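Local coordinates for p800 reaction center core protein (Heliobacterium modesticaldum, PDB 5V8K) that forms the homodimeric core of a photosynthetic reaction center, carrying bacteriochlorophyll pigments and probably sharing a [4Fe-4S] cluster between its two copies, at residues W456-I459 and W463-S466; A483-N486 and P490-Q493. One frame throughout, in Å; residues are numbered along the deposited sequence.

Contact 1 (W456-I459 and W463-S466); sequences WFYI and WMGS. With GBF (Bacteriochlorophyll g), chain Y.
Tyr458 and Met464 bring the backbones closest, their CA atoms 6.6 Å apart, where the last turn of helix 449-459, predicted to be transmembrane, faces the irregular chain that follows. In this largely helical fold of the photosystem I PsaA/PsaB family, the chain leaves the helix, turns back and lays one methionine against it. Met464 is bent at both chi2 and chi3, which folds its thioether over the helix surface. Its SD rests 3.7 Å from CB of Phe457, while its CG lies 4.2 Å from CD1 of Tyr458, at the edge of the phenol ring and near its plane. The Phe457 ring itself leads away from the methionine and meets Tyr502.

Tyr458 has CG anti to the backbone N (chi1 175°), which extends the phenol from the helix between Met464 and a bacteriochlorophyll g. The pigment methyl CMB sits over one ring face, 4.0 Å above the plane and toward its rim. The Tyr458 hydroxyl is hydrogen-bonded to Glu378 and Asn489, which fixes this buried polar end. Phe457 and Met464 also touch a bacteriochlorophyll g'. The ester carbonyl O1A of the bacteriochlorophyll g lies in the plane of the Tyr458 ring, 3.5 Å from CE2.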
loop_
_atom_site.group_PDB
_atom_site.type_symbol
_atom_site.label_atom_id
_atom_site.label_comp_id
_atom_site.label_asym_id
_atom_site.label_seq_id
_atom_site.Cartn_x
_atom_site.Cartn_y
_atom_site.Cartn_z
ATOM N N TRP A 456 13.999 -12.917 -2.551
ATOM C CA TRP A 456 14.108 -12.506 -3.945
ATOM C C TRP A 456 15.166 -11.422 -4.124
ATOM O O TRP A 456 16.023 -11.514 -5.019
ATOM C CB TRP A 456 12.751 -12.029 -4.486
ATOM C CG TRP A 456 12.986 -11.431 -5.857
ATOM C CD1 TRP A 456 12.975 -10.120 -6.164
ATOM C CD2 TRP A 456 13.379 -12.124 -7.051
ATOM N NE1 TRP A 456 13.339 -9.933 -7.483
ATOM C CE2 TRP A 456 13.591 -11.152 -8.049
ATOM C CE3 TRP A 456 13.590 -13.463 -7.369
ATOM C CZ2 TRP A 456 13.988 -11.487 -9.369
ATOM C CZ3 TRP A 456 13.987 -13.801 -8.675
ATOM C CH2 TRP A 456 14.170 -12.817 -9.652
ATOM N N PHE A 457 15.117 -10.376 -3.298
ATOM C CA PHE A 457 16.114 -9.317 -3.396
ATOM C C PHE A 457 17.519 -9.887 -3.255
ATOM O O PHE A 457 18.410 -9.534 -4.030
ATOM C CB PHE A 457 15.842 -8.223 -2.372
ATOM C CG PHE A 457 14.557 -7.452 -2.623
ATOM C CD1 PHE A 457 14.208 -7.017 -3.893
ATOM C CD2 PHE A 457 13.674 -7.202 -1.577
ATOM C CE1 PHE A 457 13.001 -6.323 -4.093
ATOM C CE2 PHE A 457 12.527 -6.515 -1.768
ATOM C CZ PHE A 457 12.170 -6.087 -3.019
ATOM N N TYR A 458 17.718 -10.843 -2.347
ATOM C CA TYR A 458 19.039 -11.449 -2.224
ATOM C C TYR A 458 19.422 -12.204 -3.496
ATOM O O TYR A 458 20.529 -12.036 -4.033
ATOM C CB TYR A 458 19.084 -12.373 -1.014
ATOM C CG TYR A 458 20.381 -13.108 -0.910
ATOM C CD1 TYR A 458 21.494 -12.501 -0.363
ATOM C CD2 TYR A 458 20.503 -14.406 -1.345
ATOM C CE1 TYR A 458 22.711 -13.154 -0.288
ATOM C CE2 TYR A 458 21.711 -15.078 -1.254
ATOM C CZ TYR A 458 22.823 -14.435 -0.748
ATOM O OH TYR A 458 24.056 -15.085 -0.652
ATOM N N ILE A 459 18.521 -13.063 -3.973
ATOM C CA ILE A 459 18.832 -13.946 -5.091
ATOM C C ILE A 459 19.121 -13.135 -6.353
ATOM O O ILE A 459 19.968 -13.506 -7.159
ATOM C CB ILE A 459 17.672 -14.949 -5.273
ATOM C CG1 ILE A 459 17.787 -16.056 -4.222
ATOM C CG2 ILE A 459 17.627 -15.532 -6.702
ATOM C CD1 ILE A 459 16.520 -16.894 -4.097
ATOM N N TRP A 463 22.389 -5.627 -2.889
ATOM C CA TRP A 463 23.159 -5.444 -1.666
ATOM C C TRP A 463 22.202 -5.469 -0.475
ATOM O O TRP A 463 21.272 -4.656 -0.389
ATOM C CB TRP A 463 23.933 -4.127 -1.725
ATOM C CG TRP A 463 24.759 -3.818 -0.499
ATOM C CD1 TRP A 463 24.517 -2.852 0.443
ATOM C CD2 TRP A 463 25.950 -4.478 -0.092
ATOM N NE1 TRP A 463 25.508 -2.854 1.386
ATOM C CE2 TRP A 463 26.400 -3.846 1.084
ATOM C CE3 TRP A 463 26.697 -5.532 -0.621
ATOM C CZ2 TRP A 463 27.532 -4.243 1.743
ATOM C CZ3 TRP A 463 27.820 -5.913 0.019
ATOM C CH2 TRP A 463 28.239 -5.274 1.199
ATOM N N MET A 464 22.370 -6.436 0.415
ATOM C CA MET A 464 21.437 -6.582 1.514
ATOM C C MET A 464 22.010 -6.042 2.830
ATOM O O MET A 464 21.409 -6.229 3.892
ATOM C CB MET A 464 21.009 -8.048 1.604
ATOM C CG MET A 464 20.259 -8.561 0.326
ATOM S SD MET A 464 18.711 -7.675 -0.024
ATOM C CE MET A 464 17.655 -8.405 1.203
ATOM N N GLY A 465 23.136 -5.338 2.769
ATOM C CA GLY A 465 23.630 -4.625 3.928
ATOM C C GLY A 465 22.921 -3.324 4.230
ATOM O O GLY A 465 23.113 -2.773 5.319
ATOM N N SER A 466 22.049 -2.879 3.330
ATOM C CA SER A 466 21.501 -1.534 3.333
ATOM C C SER A 466 20.260 -1.567 2.452
ATOM O O SER A 466 20.156 -2.408 1.562
ATOM C CB SER A 466 22.546 -0.516 2.828
ATOM O OG SER A 466 21.993 0.789 2.721
HETATM MG MG GBF Y . 22.873 -21.310 2.615
HETATM C CHA GBF Y . 25.059 -22.311 0.091
HETATM C CHB GBF Y . 22.758 -18.301 1.184
HETATM C CHC GBF Y . 20.228 -20.725 4.739
HETATM C CHD GBF Y . 22.565 -24.824 3.381
HETATM N NA GBF Y . 23.737 -20.485 1.019
HETATM C C1A GBF Y . 24.737 -20.859 0.213
HETATM C C2A GBF Y . 25.063 -19.954 -0.950
HETATM C C3A GBF Y . 24.621 -18.654 -0.314
HETATM C C4A GBF Y . 23.641 -19.182 0.674
HETATM C CMA GBF Y . 25.801 -17.972 0.406
HETATM C CAA GBF Y . 24.427 -20.184 -2.329
HETATM C CBA GBF Y . 22.958 -20.564 -2.233
HETATM C CGA GBF Y . 22.039 -19.376 -2.038
HETATM O O1A GBF Y . 22.268 -18.269 -2.484
HETATM O O2A GBF Y . 20.755 -19.604 -1.426
HETATM N NB GBF Y . 21.647 -19.725 2.886
HETATM C C1B GBF Y . 21.779 -18.542 2.270
HETATM C C2B GBF Y . 20.815 -17.684 2.796
HETATM C C3B GBF Y . 20.120 -18.364 3.776
HETATM C C4B GBF Y . 20.690 -19.639 3.844
HETATM C CMB GBF Y . 20.540 -16.260 2.381
HETATM C CAB GBF Y . 19.024 -17.689 4.494
HETATM C CBB GBF Y . 18.144 -18.155 5.322
HETATM N NC GBF Y . 21.697 -22.509 3.766
HETATM C C1C GBF Y . 20.721 -22.110 4.587
HETATM C C2C GBF Y . 19.944 -22.991 5.494
HETATM C C3C GBF Y . 20.717 -24.132 4.970
HETATM C C4C GBF Y . 21.693 -23.835 4.026
HETATM C CMC GBF Y . 20.271 -22.583 6.942
HETATM C CAC GBF Y . 20.513 -25.534 5.408
HETATM C CBC GBF Y . 19.476 -25.910 6.421
HETATM N ND GBF Y . 23.536 -23.123 2.023
HETATM C C1D GBF Y . 23.458 -24.412 2.296
HETATM C C2D GBF Y . 24.304 -25.531 1.496
HETATM C C3D GBF Y . 24.835 -24.518 0.724
HETATM C C4D GBF Y . 24.432 -23.186 0.974
HETATM C CMD GBF Y . 24.495 -27.015 1.506
HETATM C CAD GBF Y . 25.946 -24.461 -0.239
HETATM O OBD GBF Y . 26.448 -25.315 -1.040
HETATM C CBD GBF Y . 26.052 -23.048 -0.715
HETATM C CGD GBF Y . 27.433 -22.545 -0.453
HETATM O O1D GBF Y . 27.758 -22.035 0.628
HETATM O O2D GBF Y . 28.402 -22.726 -1.489
HETATM C CED GBF Y . 29.724 -22.291 -1.196
HETATM C C1 GBF Y . 19.854 -18.518 -1.224
HETATM C C2 GBF Y . 18.503 -19.093 -0.941
HETATM C C3 GBF Y . 17.477 -18.309 -0.610
HETATM C C4 GBF Y . 17.682 -16.838 -0.470
HETATM C C5 GBF Y . 16.121 -18.918 -0.356
HETATM C C6 GBF Y . 15.832 -18.893 1.159
HETATM C C7 GBF Y . 14.428 -19.398 1.460
HETATM C C8 GBF Y . 14.150 -20.189 2.523
HETATM C C9 GBF Y . 15.217 -20.605 3.509
HETATM C C10 GBF Y . 12.747 -20.649 2.835
HETATM C C11 GBF Y . 11.954 -21.156 1.684
HETATM C C12 GBF Y . 10.717 -21.905 2.139
HETATM C C13 GBF Y . 9.972 -22.614 1.271
HETATM C C14 GBF Y . 8.764 -23.339 1.774
HETATM C C15 GBF Y . 10.319 -22.691 -0.204
#

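Contact 2 (A483-N486 and P490-Q493); sequences ATFN and PLHQ. With GBF (Bacteriochlorophyll g), chain Y.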
loop_
_atom_site.group_PDB
_atom_site.type_symbol
_atom_site.label_atom_id
_atom_site.label_comp_id
_atom_site.label_asym_id
_atom_site.label_seq_id
_atom_site.Cartn_x
_atom_site.Cartn_y
_atom_site.Cartn_z
ATOM N N ALA A 483 34.492 -9.495 -4.098
ATOM C CA ALA A 483 35.551 -10.467 -4.382
ATOM C C ALA A 483 35.179 -11.854 -3.853
ATOM O O ALA A 483 35.231 -12.846 -4.586
ATOM C CB ALA A 483 36.875 -9.989 -3.786
ATOM N N THR A 484 34.775 -11.948 -2.579
ATOM C CA THR A 484 34.483 -13.263 -2.014
ATOM C C THR A 484 33.132 -13.805 -2.476
ATOM O O THR A 484 32.917 -15.021 -2.460
ATOM C CB THR A 484 34.546 -13.200 -0.487
ATOM O OG1 THR A 484 33.631 -12.222 -0.005
ATOM C CG2 THR A 484 35.897 -12.764 -0.053
ATOM N N PHE A 485 32.229 -12.936 -2.907
ATOM C CA PHE A 485 31.014 -13.399 -3.577
ATOM C C PHE A 485 31.369 -14.104 -4.893
ATOM O O PHE A 485 30.935 -15.239 -5.165
ATOM C CB PHE A 485 30.103 -12.187 -3.804
ATOM C CG PHE A 485 28.800 -12.478 -4.464
ATOM C CD1 PHE A 485 28.696 -12.469 -5.848
ATOM C CD2 PHE A 485 27.661 -12.671 -3.715
ATOM C CE1 PHE A 485 27.460 -12.697 -6.480
ATOM C CE2 PHE A 485 26.440 -12.900 -4.319
ATOM C CZ PHE A 485 26.346 -12.911 -5.730
ATOM N N ASN A 486 32.205 -13.456 -5.698
ATOM C CA ASN A 486 32.588 -14.011 -6.993
ATOM C C ASN A 486 33.366 -15.301 -6.836
ATOM O O ASN A 486 33.177 -16.239 -7.606
ATOM C CB ASN A 486 33.409 -12.991 -7.775
ATOM C CG ASN A 486 32.549 -11.896 -8.322
ATOM O OD1 ASN A 486 31.335 -12.000 -8.297
ATOM N ND2 ASN A 486 33.159 -10.856 -8.842
ATOM N N PRO A 490 28.102 -19.578 -5.004
ATOM C CA PRO A 490 27.556 -20.114 -6.268
ATOM C C PRO A 490 26.491 -19.234 -6.919
ATOM O O PRO A 490 26.263 -19.350 -8.134
ATOM C CB PRO A 490 26.970 -21.471 -5.867
ATOM C CG PRO A 490 27.508 -21.792 -4.509
ATOM C CD PRO A 490 28.123 -20.569 -3.915
ATOM N N LEU A 491 25.846 -18.363 -6.159
ATOM C CA LEU A 491 24.871 -17.440 -6.733
ATOM C C LEU A 491 25.477 -16.527 -7.789
ATOM O O LEU A 491 24.735 -15.918 -8.566
ATOM C CB LEU A 491 24.252 -16.569 -5.630
ATOM C CG LEU A 491 23.163 -15.578 -6.008
ATOM C CD1 LEU A 491 21.964 -16.316 -6.537
ATOM C CD2 LEU A 491 22.748 -14.786 -4.813
ATOM N N HIS A 492 26.799 -16.341 -7.780
ATOM C CA HIS A 492 27.383 -15.432 -8.763
ATOM C C HIS A 492 27.229 -15.955 -10.188
ATOM O O HIS A 492 27.320 -15.160 -11.132
ATOM C CB HIS A 492 28.843 -15.153 -8.433
ATOM C CG HIS A 492 29.794 -16.178 -8.951
ATOM N ND1 HIS A 492 30.178 -17.275 -8.209
ATOM C CD2 HIS A 492 30.460 -16.267 -10.129
ATOM C CE1 HIS A 492 31.017 -18.011 -8.919
ATOM N NE2 HIS A 492 31.210 -17.417 -10.083
ATOM N N GLN A 493 26.994 -17.266 -10.354
ATOM C CA GLN A 493 26.619 -17.844 -11.653
ATOM C C GLN A 493 25.327 -17.246 -12.215
ATOM O O GLN A 493 25.150 -17.178 -13.438
ATOM C CB GLN A 493 26.417 -19.351 -11.531
ATOM C CG GLN A 493 27.662 -20.136 -11.344
ATOM C CD GLN A 493 28.485 -20.166 -12.615
ATOM O OE1 GLN A 493 28.084 -20.773 -13.616
ATOM N NE2 GLN A 493 29.621 -19.477 -12.602
HETATM MG MG GBF Y . 22.873 -21.310 2.615
HETATM C CHA GBF Y . 25.059 -22.311 0.091
HETATM C CHB GBF Y . 22.758 -18.301 1.184
HETATM C CHC GBF Y . 20.228 -20.725 4.739
HETATM C CHD GBF Y . 22.565 -24.824 3.381
HETATM N NA GBF Y . 23.737 -20.485 1.019
HETATM C C1A GBF Y . 24.737 -20.859 0.213
HETATM C C2A GBF Y . 25.063 -19.954 -0.950
HETATM C C3A GBF Y . 24.621 -18.654 -0.314
HETATM C C4A GBF Y . 23.641 -19.182 0.674
HETATM C CMA GBF Y . 25.801 -17.972 0.406
HETATM C CAA GBF Y . 24.427 -20.184 -2.329
HETATM C CBA GBF Y . 22.958 -20.564 -2.233
HETATM C CGA GBF Y . 22.039 -19.376 -2.038
HETATM O O1A GBF Y . 22.268 -18.269 -2.484
HETATM O O2A GBF Y . 20.755 -19.604 -1.426
HETATM N NB GBF Y . 21.647 -19.725 2.886
HETATM C C1B GBF Y . 21.779 -18.542 2.270
HETATM C C2B GBF Y . 20.815 -17.684 2.796
HETATM C C3B GBF Y . 20.120 -18.364 3.776
HETATM C C4B GBF Y . 20.690 -19.639 3.844
HETATM C CMB GBF Y . 20.540 -16.260 2.381
HETATM C CAB GBF Y . 19.024 -17.689 4.494
HETATM C CBB GBF Y . 18.144 -18.155 5.322
HETATM N NC GBF Y . 21.697 -22.509 3.766
HETATM C C1C GBF Y . 20.721 -22.110 4.587
HETATM C C2C GBF Y . 19.944 -22.991 5.494
HETATM C C3C GBF Y . 20.717 -24.132 4.970
HETATM C C4C GBF Y . 21.693 -23.835 4.026
HETATM C CMC GBF Y . 20.271 -22.583 6.942
HETATM C CAC GBF Y . 20.513 -25.534 5.408
HETATM C CBC GBF Y . 19.476 -25.910 6.421
HETATM N ND GBF Y . 23.536 -23.123 2.023
HETATM C C1D GBF Y . 23.458 -24.412 2.296
HETATM C C2D GBF Y . 24.304 -25.531 1.496
HETATM C C3D GBF Y . 24.835 -24.518 0.724
HETATM C C4D GBF Y . 24.432 -23.186 0.974
HETATM C CMD GBF Y . 24.495 -27.015 1.506
HETATM C CAD GBF Y . 25.946 -24.461 -0.239
HETATM O OBD GBF Y . 26.448 -25.315 -1.040
HETATM C CBD GBF Y . 26.052 -23.048 -0.715
HETATM C CGD GBF Y . 27.433 -22.545 -0.453
HETATM O O1D GBF Y . 27.758 -22.035 0.628
HETATM O O2D GBF Y . 28.402 -22.726 -1.489
HETATM C CED GBF Y . 29.724 -22.291 -1.196
HETATM C C1 GBF Y . 19.854 -18.518 -1.224
HETATM C C2 GBF Y . 18.503 -19.093 -0.941
HETATM C C3 GBF Y . 17.477 -18.309 -0.610
HETATM C C4 GBF Y . 17.682 -16.838 -0.470
HETATM C C5 GBF Y . 16.121 -18.918 -0.356
HETATM C C6 GBF Y . 15.832 -18.893 1.159
HETATM C C7 GBF Y . 14.428 -19.398 1.460
HETATM C C8 GBF Y . 14.150 -20.189 2.523
HETATM C C9 GBF Y . 15.217 -20.605 3.509
HETATM C C10 GBF Y . 12.747 -20.649 2.835
HETATM C C11 GBF Y . 11.954 -21.156 1.684
HETATM C C12 GBF Y . 10.717 -21.905 2.139
HETATM C C13 GBF Y . 9.972 -22.614 1.271
HETATM C C14 GBF Y . 8.764 -23.339 1.774
HETATM C C15 GBF Y . 10.319 -22.691 -0.204
#
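Where the chain leaves helix 475-488 and bends back into the 3-10 segment 490-493 of this PsaA/PsaB-type fold, Phe485 and Asn486 on the helix are met by His492. The backbones come nearest at Asn486 and His492, whose CA atoms are 5.7 Å apart. The turn is closed by the backbone bond from Gln493 N to Pro490 O, and Leu491 N is held by the side-chain oxygen of Asn489. At its start, Pro490 borders a bacteriochlorophyll g, its CD 3.3 Å from the pigment ester oxygen O2D.

The close part has two pieces. In the first, Phe485 has CG anti to its own N (chi1 -179°), a torsion that carries the ring across to the turn, while the histidine side chain points back toward the helix. CE1 of Phe485 reaches CB of His492 at 3.4 Å. Leu491 approaches from another direction: its CD2 sits at the edge of the phenyl ring, near the ring plane, 4.2 Å from CZ of Phe485. In the second piece, backbone atoms of Asn486 lie over one imidazole face. CA of Asn486 makes a CH-pi contact, 4.3 Å from the centroid of the His492 ring.

The loose side is the exposed amide of Asn486. Its plane stands 56° from the imidazole, and OD1 of Asn486 comes no nearer to CB of His492 than 4.0 Å. The partly exposed imidazole is steadied by a hydrogen bond between its ND1 and Asn489 O. By contrast, the backbone O of Asn486, toward the rim of the ring face and 3.1 Å from CE1 of His492, is not hydrogen-bonded to the ring.

Overall arrangement
Contacts 1 and 2 follow each other along the chain, their centres about 14 Å apart, and both border the same bacteriochlorophyll g. Residues 456-459 meet its tail and the carbonyl O1A of the ester that carries it, whereas Pro490 meets the methyl ester. Leu491 joins the contacts directly: its CD1 lies 3.5 Å from Ile459 O and its CD2 3.6 Å from Tyr458 O, so the leucine that meets helix 475-488 also packs on the end of helix 449-459. Asn489 ties them further, bonding Tyr458 of contact 1 and His492 of contact 2. Asp460, a calcium ligand, directly follows 456-459 in the link to 463-466, and its side chain is about 8 Å from that of Leu491.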